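Local coordinates for ESAT-6/WXG100 secretion system protein (PDB 7JQE), which is an extracellular fragment of EsaA, a membrane subunit of the bacterial type VIIb secretion system, which probably takes part in toxin export, at residues 253-265 and 391-405. Residues are numbered along the deposited sequence; the frame is centred on the assembly and turned at random.
With EDO (1,2-ethanediol), chain C; EDO (1,2-ethanediol), chain V.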
loop_
_atom_site.group_PDB
_atom_site.type_symbol
_atom_site.label_atom_id
_atom_site.label_comp_id
_atom_site.label_asym_id
_atom_site.label_seq_id
_atom_site.Cartn_x
_atom_site.Cartn_y
_atom_site.Cartn_z
ATOM N N ALA A 253 16.073 10.060 16.847
ATOM C CA ALA A 253 15.514 9.113 17.806
ATOM C C ALA A 253 16.626 8.448 18.601
ATOM O O ALA A 253 17.670 8.109 18.039
ATOM C CB ALA A 253 14.676 8.045 17.104
ATOM N N THR A 254 16.418 8.246 19.898
ATOM C CA THR A 254 17.376 7.540 20.737
ATOM C C THR A 254 16.801 6.201 21.180
ATOM O O THR A 254 15.594 6.065 21.410
ATOM C CB THR A 254 17.764 8.366 21.967
ATOM O OG1 THR A 254 16.619 8.542 22.811
ATOM C CG2 THR A 254 18.304 9.729 21.546
ATOM N N TYR A 255 17.680 5.209 21.291
ATOM C CA TYR A 255 17.298 3.865 21.707
ATOM C C TYR A 255 18.155 3.452 22.894
ATOM O O TYR A 255 19.383 3.376 22.780
ATOM C CB TYR A 255 17.452 2.870 20.555
ATOM C CG TYR A 255 16.595 3.202 19.353
ATOM C CD1 TYR A 255 15.220 2.994 19.374
ATOM C CD2 TYR A 255 17.161 3.723 18.197
ATOM C CE1 TYR A 255 14.432 3.300 18.275
ATOM C CE2 TYR A 255 16.388 4.024 17.097
ATOM C CZ TYR A 255 15.024 3.815 17.139
ATOM O OH TYR A 255 14.258 4.126 16.040
ATOM N N SER A 256 17.504 3.188 24.029
ATOM C CA SER A 256 18.228 2.791 25.236
ATOM C C SER A 256 19.179 1.625 24.969
ATOM O O SER A 256 20.360 1.677 25.324
ATOM C CB SER A 256 17.234 2.420 26.338
ATOM O OG SER A 256 16.281 3.449 26.538
ATOM N N PHE A 257 18.680 0.564 24.328
ATOM C CA PHE A 257 19.431 -0.684 24.244
ATOM C C PHE A 257 20.757 -0.546 23.502
ATOM O O PHE A 257 21.540 -1.502 23.495
ATOM C CB PHE A 257 18.572 -1.770 23.576
ATOM C CG PHE A 257 18.584 -1.725 22.069
ATOM C CD1 PHE A 257 17.787 -0.825 21.378
ATOM C CD2 PHE A 257 19.379 -2.600 21.344
ATOM C CE1 PHE A 257 17.793 -0.793 19.991
ATOM C CE2 PHE A 257 19.390 -2.572 19.955
ATOM C CZ PHE A 257 18.598 -1.667 19.278
ATOM N N LEU A 258 21.032 0.600 22.877
ATOM C CA LEU A 258 22.309 0.774 22.195
ATOM C C LEU A 258 23.442 1.098 23.160
ATOM O O LEU A 258 24.614 0.996 22.778
ATOM C CB LEU A 258 22.204 1.874 21.131
ATOM C CG LEU A 258 21.260 1.620 19.948
ATOM C CD1 LEU A 258 21.182 2.838 19.030
ATOM C CD2 LEU A 258 21.679 0.381 19.161
ATOM N N THR A 259 23.122 1.478 24.400
ATOM C CA THR A 259 24.136 1.798 25.399
ATOM C C THR A 259 23.905 1.046 26.704
ATOM O O THR A 259 24.424 1.456 27.748
ATOM C CB THR A 259 24.178 3.302 25.673
ATOM O OG1 THR A 259 22.977 3.697 26.350
ATOM C CG2 THR A 259 24.302 4.076 24.368
ATOM N N ALA A 260 23.134 -0.037 26.673
ATOM C CA ALA A 260 22.877 -0.811 27.879
ATOM C C ALA A 260 24.099 -1.653 28.231
ATOM O O ALA A 260 24.645 -2.361 27.379
ATOM C CB ALA A 260 21.646 -1.698 27.693
ATOM N N GLU A 261 24.529 -1.571 29.486
ATOM C CA GLU A 261 25.692 -2.303 29.971
ATOM C C GLU A 261 25.297 -3.206 31.131
ATOM O O GLU A 261 24.523 -2.808 32.009
ATOM C CB GLU A 261 26.812 -1.350 30.416
ATOM C CG GLU A 261 27.526 -0.639 29.275
ATOM C CD GLU A 261 28.249 -1.600 28.348
ATOM O OE1 GLU A 261 28.692 -2.667 28.822
ATOM O OE2 GLU A 261 28.368 -1.291 27.142
ATOM N N ASP A 262 25.830 -4.422 31.124
ATOM C CA ASP A 262 25.640 -5.327 32.246
ATOM C C ASP A 262 26.507 -4.888 33.419
ATOM O O ASP A 262 27.514 -4.196 33.250
ATOM C CB ASP A 262 25.991 -6.757 31.838
ATOM C CG ASP A 262 25.124 -7.268 30.701
ATOM O OD1 ASP A 262 23.957 -7.638 30.964
ATOM O OD2 ASP A 262 25.605 -7.286 29.543
ATOM N N ALA A 263 26.095 -5.283 34.623
ATOM C CA ALA A 263 26.949 -5.081 35.783
ATOM C C ALA A 263 28.304 -5.730 35.545
ATOM O O ALA A 263 28.425 -6.719 34.815
ATOM C CB ALA A 263 26.304 -5.663 37.040
ATOM N N LYS A 264 29.334 -5.161 36.160
ATOM C CA LYS A 264 30.686 -5.714 36.086
ATOM C C LYS A 264 31.152 -6.086 37.488
ATOM O O LYS A 264 31.495 -5.197 38.289
ATOM C CB LYS A 264 31.645 -4.719 35.437
ATOM C CG LYS A 264 32.881 -5.358 34.820
ATOM C CD LYS A 264 32.505 -6.312 33.689
ATOM C CE LYS A 264 33.743 -6.907 33.025
ATOM N NZ LYS A 264 33.392 -7.937 32.003
ATOM N N PRO A 265 31.166 -7.368 37.841
ATOM C CA PRO A 265 31.585 -7.757 39.189
ATOM C C PRO A 265 33.090 -7.615 39.370
ATOM O O PRO A 265 33.869 -7.640 38.416
ATOM C CB PRO A 265 31.147 -9.220 39.289
ATOM C CG PRO A 265 31.145 -9.700 37.881
ATOM C CD PRO A 265 30.739 -8.525 37.035
ATOM N N TYR A 391 28.900 -13.734 38.609
ATOM C CA TYR A 391 28.084 -13.961 37.422
ATOM C C TYR A 391 28.303 -12.790 36.474
ATOM O O TYR A 391 27.938 -11.653 36.793
ATOM C CB TYR A 391 26.613 -14.100 37.806
ATOM C CG TYR A 391 26.169 -13.042 38.793
ATOM C CD1 TYR A 391 25.585 -11.853 38.358
ATOM C CD2 TYR A 391 26.356 -13.219 40.160
ATOM C CE1 TYR A 391 25.187 -10.876 39.259
ATOM C CE2 TYR A 391 25.960 -12.247 41.071
ATOM C CZ TYR A 391 25.378 -11.078 40.614
ATOM O OH TYR A 391 24.986 -10.110 41.512
ATOM N N VAL A 392 28.933 -13.052 35.333
ATOM C CA VAL A 392 29.088 -12.045 34.291
ATOM C C VAL A 392 27.964 -12.261 33.288
ATOM O O VAL A 392 27.987 -13.224 32.519
ATOM C CB VAL A 392 30.460 -12.129 33.613
ATOM C CG1 VAL A 392 30.627 -10.973 32.635
ATOM C CG2 VAL A 392 31.569 -12.123 34.653
ATOM N N THR A 393 26.970 -11.381 33.311
ATOM C CA THR A 393 25.819 -11.519 32.432
ATOM C C THR A 393 26.042 -10.751 31.135
ATOM O O THR A 393 26.807 -9.783 31.081
ATOM C CB THR A 393 24.543 -11.027 33.116
ATOM O OG1 THR A 393 24.584 -9.600 33.235
ATOM C CG2 THR A 393 24.416 -11.641 34.504
ATOM N N ASP A 394 25.356 -11.203 30.082
ATOM C CA ASP A 394 25.499 -10.654 28.738
ATOM C C ASP A 394 24.155 -10.230 28.160
ATOM O O ASP A 394 24.012 -10.140 26.939
ATOM C CB ASP A 394 26.160 -11.682 27.816
ATOM C CG ASP A 394 26.902 -11.046 26.669
ATOM O OD1 ASP A 394 26.855 -9.804 26.547
ATOM O OD2 ASP A 394 27.545 -11.793 25.898
ATOM N N THR A 395 23.167 -9.967 29.013
ATOM C CA THR A 395 21.785 -9.814 28.587
ATOM C C THR A 395 21.246 -8.403 28.809
ATOM O O THR A 395 20.027 -8.201 28.780
ATOM C CB THR A 395 20.907 -10.827 29.318
ATOM O OG1 THR A 395 20.994 -10.597 30.731
ATOM C CG2 THR A 395 21.366 -12.246 29.006
ATOM N N ALA A 396 22.126 -7.422 29.029
ATOM C CA ALA A 396 21.661 -6.064 29.292
ATOM C C ALA A 396 20.971 -5.473 28.069
ATOM O O ALA A 396 19.885 -4.894 28.175
ATOM C CB ALA A 396 22.829 -5.182 29.723
ATOM N N ASP A 397 21.597 -5.598 26.897
ATOM C CA ASP A 397 21.006 -5.048 25.686
ATOM C C ASP A 397 19.747 -5.814 25.297
ATOM O O ASP A 397 18.734 -5.207 24.931
ATOM C CB ASP A 397 22.039 -5.053 24.557
ATOM C CG ASP A 397 22.750 -6.385 24.413
ATOM O OD1 ASP A 397 22.388 -7.340 25.134
ATOM O OD2 ASP A 397 23.671 -6.476 23.572
ATOM N N ASP A 398 19.786 -7.146 25.389
ATOM C CA ASP A 398 18.598 -7.951 25.126
ATOM C C ASP A 398 17.423 -7.490 25.984
ATOM O O ASP A 398 16.317 -7.269 25.476
ATOM C CB ASP A 398 18.907 -9.430 25.375
ATOM C CG ASP A 398 19.707 -10.068 24.242
ATOM O OD1 ASP A 398 20.754 -9.516 23.843
ATOM O OD2 ASP A 398 19.291 -11.138 23.754
ATOM N N VAL A 399 17.649 -7.331 27.290
ATOM C CA VAL A 399 16.567 -6.963 28.200
ATOM C C VAL A 399 16.048 -5.566 27.886
ATOM O O VAL A 399 14.842 -5.303 27.969
ATOM C CB VAL A 399 17.041 -7.074 29.663
ATOM C CG1 VAL A 399 16.202 -6.186 30.575
ATOM C CG2 VAL A 399 16.970 -8.519 30.133
ATOM N N SER A 400 16.946 -4.648 27.528
ATOM C CA SER A 400 16.531 -3.275 27.273
ATOM C C SER A 400 15.800 -3.161 25.940
ATOM O O SER A 400 14.776 -2.475 25.842
ATOM C CB SER A 400 17.745 -2.348 27.306
ATOM O OG SER A 400 17.357 -1.002 27.094
ATOM N N LEU A 401 16.317 -3.822 24.903
ATOM C CA LEU A 401 15.627 -3.857 23.618
ATOM C C LEU A 401 14.167 -4.249 23.793
ATOM O O LEU A 401 13.261 -3.565 23.304
ATOM C CB LEU A 401 16.329 -4.834 22.675
ATOM C CG LEU A 401 15.525 -5.209 21.433
ATOM C CD1 LEU A 401 15.103 -3.945 20.711
ATOM C CD2 LEU A 401 16.312 -6.140 20.506
ATOM N N VAL A 402 13.922 -5.346 24.510
ATOM C CA VAL A 402 12.569 -5.878 24.625
ATOM C C VAL A 402 11.669 -4.922 25.402
ATOM O O VAL A 402 10.551 -4.613 24.973
ATOM C CB VAL A 402 12.602 -7.275 25.266
ATOM C CG1 VAL A 402 11.238 -7.640 25.824
ATOM C CG2 VAL A 402 13.053 -8.303 24.240
ATOM N N LYS A 403 12.136 -4.434 26.553
ATOM C CA LYS A 403 11.239 -3.727 27.461
ATOM C C LYS A 403 11.164 -2.232 27.198
ATOM O O LYS A 403 10.153 -1.605 27.538
ATOM C CB LYS A 403 11.650 -3.965 28.920
ATOM C CG LYS A 403 12.923 -3.257 29.373
ATOM C CD LYS A 403 13.301 -3.692 30.799
ATOM C CE LYS A 403 14.556 -2.990 31.321
ATOM N NZ LYS A 403 14.333 -1.539 31.582
ATOM N N ASP A 404 12.196 -1.641 26.602
ATOM C CA ASP A 404 12.207 -0.205 26.349
ATOM C C ASP A 404 11.862 0.149 24.907
ATOM O O ASP A 404 10.951 0.946 24.670
ATOM C CB ASP A 404 13.578 0.385 26.705
ATOM C CG ASP A 404 13.889 0.284 28.188
ATOM O OD1 ASP A 404 12.941 0.360 29.002
ATOM O OD2 ASP A 404 15.079 0.126 28.541
ATOM N N ASP A 405 12.557 -0.443 23.937
ATOM C CA ASP A 405 12.590 0.079 22.579
ATOM C C ASP A 405 11.761 -0.707 21.575
ATOM O O ASP A 405 11.300 -0.127 20.592
ATOM C CB ASP A 405 14.039 0.138 22.081
ATOM C CG ASP A 405 14.893 1.084 22.900
ATOM O OD1 ASP A 405 14.410 2.191 23.222
ATOM O OD2 ASP A 405 16.040 0.724 23.231
HETATM C C1 EDO C . 24.755 -9.611 23.554
HETATM O O1 EDO C . 23.644 -9.488 24.453
HETATM C C2 EDO C . 24.455 -10.668 22.496
HETATM O O2 EDO C . 23.240 -10.340 21.806
HETATM C C1 EDO V . 26.648 -2.441 24.469
HETATM O O1 EDO V . 25.286 -2.452 24.022
HETATM C C2 EDO V . 27.352 -3.731 24.054
HETATM O O2 EDO V . 26.713 -4.859 24.663
HETATM O O HOH W 1 24.400 -6.308 27.249
#
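Asp262, Phe257 and Asp405 bury the most area where the chain 253-265 runs beside the strand end and helix start of 391-405. Asp262 sends its carboxylate to the first turn of the helix. OD1 takes the hydroxyl of Thr393, 3.1 Å from OG1 and 51° out of the carboxylate plane, and a weak, bent bond from Thr395 N. OD1 is also 2.7 Å from Ala396 N. OD2 accepts from a water that in turn accepts from Asp397 N, so this acid from a loop far away in sequence gathers polar groups at the helix N-terminus; they would partly offset the like charge of Asp394, whose OD1 is 4.1 Å from Asp262 OD2.

Further along, in the wider pi-type turn at 401-405, Asp405 OD2 receives Phe257 N at 2.9 Å almost linearly (176°), while Ser256 N reaches OD1 only weakly. With chi1 at 83°, between backbone N and carbonyl carbon, the Phe257 ring lies alongside Leu401, whose CD1 sits 4.2 Å from the ring centroid over one face, a CH-pi contact; Leu258 CD2 lies against the opposite face. Leu213 and Lys216 of helix 211-219 also touch the Phe257 side chain. The contact thus ties the two connections between the helical part and the beta-sheet region of an elongated molecule, with the Asp262 carboxylate against the N-terminal end of helix 396-427.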